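Long-range contact in citrate lyase, subunit 1 (Methanosaeta concilii, PDB 6HXI), which probably couples ATP hydrolysis to the conversion of citrate and coenzyme A into acetyl-CoA and oxaloacetate: residues K350-Y362 against G385-G397. Residues are numbered along the deposited sequence; the frame is centred on the assembly and turned at random.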
loop_
_atom_site.group_PDB
_atom_site.type_symbol
_atom_site.label_atom_id
_atom_site.label_comp_id
_atom_site.label_asym_id
_atom_site.label_seq_id
_atom_site.Cartn_x
_atom_site.Cartn_y
_atom_site.Cartn_z
ATOM N N LYS C 350 -5.408 34.961 -25.599
ATOM C CA LYS C 350 -6.655 34.397 -25.042
ATOM C C LYS C 350 -7.882 35.165 -25.531
ATOM O O LYS C 350 -8.875 34.540 -25.913
ATOM C CB LYS C 350 -6.635 34.396 -23.494
ATOM C CG LYS C 350 -5.589 33.493 -22.873
ATOM C CD LYS C 350 -5.644 33.560 -21.354
ATOM C CE LYS C 350 -4.470 32.841 -20.739
ATOM N NZ LYS C 350 -4.466 32.949 -19.257
ATOM N N THR C 351 -7.819 36.524 -25.507
ATOM C CA THR C 351 -8.927 37.376 -25.962
ATOM C C THR C 351 -9.144 37.209 -27.472
ATOM O O THR C 351 -10.276 36.929 -27.883
ATOM C CB THR C 351 -8.765 38.851 -25.550
ATOM O OG1 THR C 351 -7.609 39.410 -26.157
ATOM C CG2 THR C 351 -8.751 39.054 -24.050
ATOM N N PHE C 352 -8.053 37.335 -28.292
ATOM C CA PHE C 352 -8.164 37.179 -29.745
ATOM C C PHE C 352 -8.519 35.755 -30.148
ATOM O O PHE C 352 -9.103 35.591 -31.209
ATOM C CB PHE C 352 -6.932 37.705 -30.497
ATOM C CG PHE C 352 -6.889 39.211 -30.674
ATOM C CD1 PHE C 352 -7.757 40.043 -29.967
ATOM C CD2 PHE C 352 -5.976 39.797 -31.539
ATOM C CE1 PHE C 352 -7.714 41.424 -30.124
ATOM C CE2 PHE C 352 -5.936 41.181 -31.698
ATOM C CZ PHE C 352 -6.812 41.984 -30.996
ATOM N N LYS C 353 -8.271 34.746 -29.288
ATOM C CA LYS C 353 -8.707 33.376 -29.569
ATOM C C LYS C 353 -10.241 33.326 -29.578
ATOM O O LYS C 353 -10.804 32.649 -30.428
ATOM C CB LYS C 353 -8.132 32.359 -28.563
ATOM C CG LYS C 353 -8.610 30.932 -28.808
ATOM C CD LYS C 353 -7.687 29.887 -28.238
ATOM C CE LYS C 353 -7.883 28.553 -28.924
ATOM N NZ LYS C 353 -9.034 27.793 -28.374
ATOM N N GLY C 354 -10.880 34.072 -28.658
ATOM C CA GLY C 354 -12.335 34.207 -28.557
ATOM C C GLY C 354 -12.923 34.952 -29.751
ATOM O O GLY C 354 -13.950 34.545 -30.303
ATOM N N VAL C 355 -12.239 36.039 -30.171
ATOM C CA VAL C 355 -12.589 36.885 -31.328
ATOM C C VAL C 355 -12.498 36.044 -32.625
ATOM O O VAL C 355 -13.423 36.075 -33.434
ATOM C CB VAL C 355 -11.706 38.172 -31.390
ATOM C CG1 VAL C 355 -11.946 38.961 -32.681
ATOM C CG2 VAL C 355 -11.907 39.056 -30.154
ATOM N N VAL C 356 -11.392 35.295 -32.808
ATOM C CA VAL C 356 -11.166 34.419 -33.968
ATOM C C VAL C 356 -12.265 33.348 -34.047
ATOM O O VAL C 356 -12.828 33.166 -35.118
ATOM C CB VAL C 356 -9.711 33.840 -34.021
ATOM C CG1 VAL C 356 -9.585 32.674 -35.003
ATOM C CG2 VAL C 356 -8.702 34.934 -34.373
ATOM N N MET C 357 -12.608 32.696 -32.909
ATOM C CA MET C 357 -13.662 31.666 -32.827
ATOM C C MET C 357 -15.040 32.162 -33.286
ATOM O O MET C 357 -15.753 31.435 -33.988
ATOM C CB MET C 357 -13.752 31.087 -31.417
ATOM C CG MET C 357 -12.666 30.092 -31.129
ATOM S SD MET C 357 -12.655 29.534 -29.423
ATOM C CE MET C 357 -12.242 27.782 -29.714
ATOM N N ALA C 358 -15.398 33.408 -32.898
ATOM C CA ALA C 358 -16.662 34.020 -33.295
ATOM C C ALA C 358 -16.646 34.360 -34.782
ATOM O O ALA C 358 -17.612 34.029 -35.469
ATOM C CB ALA C 358 -16.939 35.254 -32.469
ATOM N N LEU C 359 -15.527 34.953 -35.291
ATOM C CA LEU C 359 -15.360 35.313 -36.705
ATOM C C LEU C 359 -15.448 34.095 -37.621
ATOM O O LEU C 359 -16.057 34.192 -38.689
ATOM C CB LEU C 359 -14.063 36.097 -36.959
ATOM C CG LEU C 359 -14.000 37.527 -36.410
ATOM C CD1 LEU C 359 -12.576 38.033 -36.389
ATOM C CD2 LEU C 359 -14.870 38.478 -37.204
ATOM N N GLU C 360 -14.889 32.941 -37.175
ATOM C CA GLU C 360 -14.943 31.650 -37.876
ATOM C C GLU C 360 -16.396 31.205 -38.033
ATOM O O GLU C 360 -16.776 30.734 -39.106
ATOM C CB GLU C 360 -14.169 30.574 -37.098
ATOM C CG GLU C 360 -12.701 30.459 -37.474
ATOM C CD GLU C 360 -11.881 29.509 -36.617
ATOM O OE1 GLU C 360 -11.730 29.773 -35.400
ATOM O OE2 GLU C 360 -11.342 28.527 -37.178
ATOM N N GLU C 361 -17.204 31.359 -36.960
ATOM C CA GLU C 361 -18.618 30.983 -36.934
ATOM C C GLU C 361 -19.503 31.864 -37.796
ATOM O O GLU C 361 -20.490 31.373 -38.349
ATOM C CB GLU C 361 -19.147 30.921 -35.495
ATOM C CG GLU C 361 -19.145 29.501 -34.961
ATOM C CD GLU C 361 -19.663 29.334 -33.549
ATOM O OE1 GLU C 361 -20.828 29.714 -33.289
ATOM O OE2 GLU C 361 -18.912 28.787 -32.707
ATOM N N TYR C 362 -19.163 33.160 -37.901
ATOM C CA TYR C 362 -19.901 34.148 -38.688
ATOM C C TYR C 362 -19.365 34.324 -40.124
ATOM O O TYR C 362 -19.800 35.247 -40.804
ATOM C CB TYR C 362 -19.972 35.493 -37.937
ATOM C CG TYR C 362 -21.152 35.566 -36.997
ATOM C CD1 TYR C 362 -21.081 35.029 -35.714
ATOM C CD2 TYR C 362 -22.355 36.139 -37.398
ATOM C CE1 TYR C 362 -22.178 35.064 -34.855
ATOM C CE2 TYR C 362 -23.458 36.179 -36.547
ATOM C CZ TYR C 362 -23.365 35.638 -35.278
ATOM O OH TYR C 362 -24.448 35.670 -34.436
ATOM N N GLY C 385 -1.485 36.573 -30.803
ATOM C CA GLY C 385 -2.828 37.048 -31.117
ATOM C C GLY C 385 -2.956 37.575 -32.547
ATOM O O GLY C 385 -3.908 37.232 -33.256
ATOM N N LEU C 386 -1.997 38.402 -32.983
ATOM C CA LEU C 386 -1.992 38.949 -34.343
ATOM C C LEU C 386 -1.741 37.822 -35.370
ATOM O O LEU C 386 -2.256 37.906 -36.483
ATOM C CB LEU C 386 -0.954 40.081 -34.528
ATOM C CG LEU C 386 -0.975 41.324 -33.615
ATOM C CD1 LEU C 386 0.078 42.320 -34.070
ATOM C CD2 LEU C 386 -2.327 42.023 -33.599
ATOM N N LYS C 387 -0.975 36.767 -34.992
ATOM C CA LYS C 387 -0.711 35.592 -35.842
ATOM C C LYS C 387 -2.031 34.855 -36.145
ATOM O O LYS C 387 -2.256 34.476 -37.292
ATOM C CB LYS C 387 0.288 34.625 -35.180
ATOM C CG LYS C 387 1.005 33.706 -36.177
ATOM C CD LYS C 387 1.449 32.372 -35.556
ATOM C CE LYS C 387 2.711 32.461 -34.717
ATOM N NZ LYS C 387 2.781 31.371 -33.706
ATOM N N LEU C 388 -2.898 34.670 -35.118
ATOM C CA LEU C 388 -4.223 34.044 -35.221
ATOM C C LEU C 388 -5.114 34.810 -36.205
ATOM O O LEU C 388 -5.788 34.187 -37.016
ATOM C CB LEU C 388 -4.927 34.029 -33.842
ATOM C CG LEU C 388 -4.415 33.072 -32.772
ATOM C CD1 LEU C 388 -4.955 33.477 -31.392
ATOM C CD2 LEU C 388 -4.789 31.642 -33.094
ATOM N N MET C 389 -5.124 36.162 -36.105
ATOM C CA MET C 389 -5.901 37.079 -36.956
ATOM C C MET C 389 -5.397 37.073 -38.401
ATOM O O MET C 389 -6.207 37.182 -39.312
ATOM C CB MET C 389 -5.853 38.528 -36.420
ATOM C CG MET C 389 -6.538 38.756 -35.074
ATOM S SD MET C 389 -8.339 38.525 -34.995
ATOM C CE MET C 389 -8.900 39.439 -36.409
ATOM N N ARG C 390 -4.067 36.987 -38.605
ATOM C CA ARG C 390 -3.440 36.958 -39.928
ATOM C C ARG C 390 -3.750 35.646 -40.639
ATOM O O ARG C 390 -4.062 35.667 -41.833
ATOM C CB ARG C 390 -1.918 37.184 -39.844
ATOM C CG ARG C 390 -1.538 38.630 -39.633
ATOM C CD ARG C 390 -0.044 38.826 -39.697
ATOM N NE ARG C 390 0.387 39.998 -38.928
ATOM C CZ ARG C 390 0.983 39.933 -37.742
ATOM N NH1 ARG C 390 1.225 38.757 -37.178
ATOM N NH2 ARG C 390 1.350 41.045 -37.116
ATOM N N ASP C 391 -3.682 34.510 -39.896
ATOM C CA ASP C 391 -3.975 33.162 -40.396
ATOM C C ASP C 391 -5.455 33.032 -40.752
ATOM O O ASP C 391 -5.792 32.312 -41.687
ATOM C CB ASP C 391 -3.586 32.091 -39.359
ATOM C CG ASP C 391 -2.106 31.991 -39.008
ATOM O OD1 ASP C 391 -1.296 32.748 -39.593
ATOM O OD2 ASP C 391 -1.764 31.187 -38.125
ATOM N N LEU C 392 -6.325 33.736 -40.001
ATOM C CA LEU C 392 -7.775 33.776 -40.183
ATOM C C LEU C 392 -8.138 34.513 -41.468
ATOM O O LEU C 392 -8.890 33.969 -42.277
ATOM C CB LEU C 392 -8.458 34.417 -38.953
ATOM C CG LEU C 392 -9.993 34.479 -38.940
ATOM C CD1 LEU C 392 -10.598 33.096 -38.867
ATOM C CD2 LEU C 392 -10.490 35.327 -37.782
ATOM N N GLY C 393 -7.572 35.710 -41.659
ATOM C CA GLY C 393 -7.775 36.540 -42.849
ATOM C C GLY C 393 -7.392 35.885 -44.164
ATOM O O GLY C 393 -7.950 36.219 -45.209
ATOM N N LYS C 394 -6.441 34.943 -44.127
ATOM C CA LYS C 394 -5.999 34.204 -45.310
ATOM C C LYS C 394 -6.948 33.024 -45.662
ATOM O O LYS C 394 -6.806 32.433 -46.739
ATOM C CB LYS C 394 -4.547 33.710 -45.131
ATOM C CG LYS C 394 -3.504 34.823 -45.099
ATOM C CD LYS C 394 -2.102 34.285 -44.803
ATOM C CE LYS C 394 -1.321 35.163 -43.843
ATOM N NZ LYS C 394 -0.868 36.440 -44.467
ATOM N N ARG C 395 -7.909 32.686 -44.776
ATOM C CA ARG C 395 -8.819 31.562 -45.029
ATOM C C ARG C 395 -10.330 31.913 -44.968
ATOM O O ARG C 395 -11.137 31.191 -45.554
ATOM C CB ARG C 395 -8.492 30.373 -44.095
ATOM C CG ARG C 395 -8.804 30.599 -42.618
ATOM C CD ARG C 395 -8.495 29.368 -41.793
ATOM N NE ARG C 395 -9.109 29.440 -40.466
ATOM C CZ ARG C 395 -8.517 29.936 -39.384
ATOM N NH1 ARG C 395 -9.157 29.965 -38.226
ATOM N NH2 ARG C 395 -7.276 30.405 -39.452
ATOM N N LEU C 396 -10.697 32.995 -44.254
ATOM C CA LEU C 396 -12.077 33.443 -44.039
ATOM C C LEU C 396 -12.775 33.982 -45.287
ATOM O O LEU C 396 -13.982 33.780 -45.437
ATOM C CB LEU C 396 -12.138 34.483 -42.895
ATOM C CG LEU C 396 -13.390 34.484 -41.997
ATOM C CD1 LEU C 396 -13.550 33.169 -41.234
ATOM C CD2 LEU C 396 -13.316 35.586 -40.986
ATOM N N GLY C 397 -12.030 34.669 -46.151
ATOM C CA GLY C 397 -12.578 35.248 -47.375
ATOM C C GLY C 397 -13.065 36.675 -47.218
ATOM O O GLY C 397 -13.820 37.176 -48.055
#
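Phe352 opens the contact by turning one ring edge to helix 385-396: CD2 lies 3.7 Å from Gly385 O, which sits in the ring plane, and CE2 faces Leu386 CD2 alongside. The backbones come close here; a CB on Gly385 would point toward the ring and crowd CD2, and its absence permits the approach. The Met389 side chain crosses that of Phe352 at about a right angle, and its SD, 4.9 Å from the Phe352 ring centroid, makes an oblique Met-aromatic contact. Next, the Lys353 backbone meets Leu388 CD1. Val356 is a knob among Leu388, Met389, Leu392 and Arg395; with CG1 anti to the backbone N, CG2 is directed to Met389 SD at 3.7 Å while CG1 lies against both methyls of Leu392. An alanine here would lose both branches and is likely to open a gap beside the Met389 sulfur and let the Leu392 methyls shift. Met389 returns the knob, bent at chi2 and chi3 among Phe352, Val355, Val356 and Leu359, its CE 3.9 Å from Leu359 CD1. Leu359 also crosses Leu392, CD1 to CD2 at 3.7 Å, and borders Leu396. At the solvent-exposed side, Glu360 OE2 takes a weak, bent hydrogen bond (147°) from Arg395 NH1 at 2.8 Å, within a salt bridge whose carboxylate and guanidinium planes stand 76° apart; Leu392 CD1 lies against one guanidinium face. The helix axes, 17° from parallel and 8.9 Å apart at closest approach, lie on the parallel sheet of the citrate-binding domain: Phe352, Leu359 and Met389 touch strand 371-376, Met389 also strand 400-403, and a bound citrate lies about 9 Å from the Phe352 side chain. One ion pair thus borders an interface otherwise made by apolar side chains.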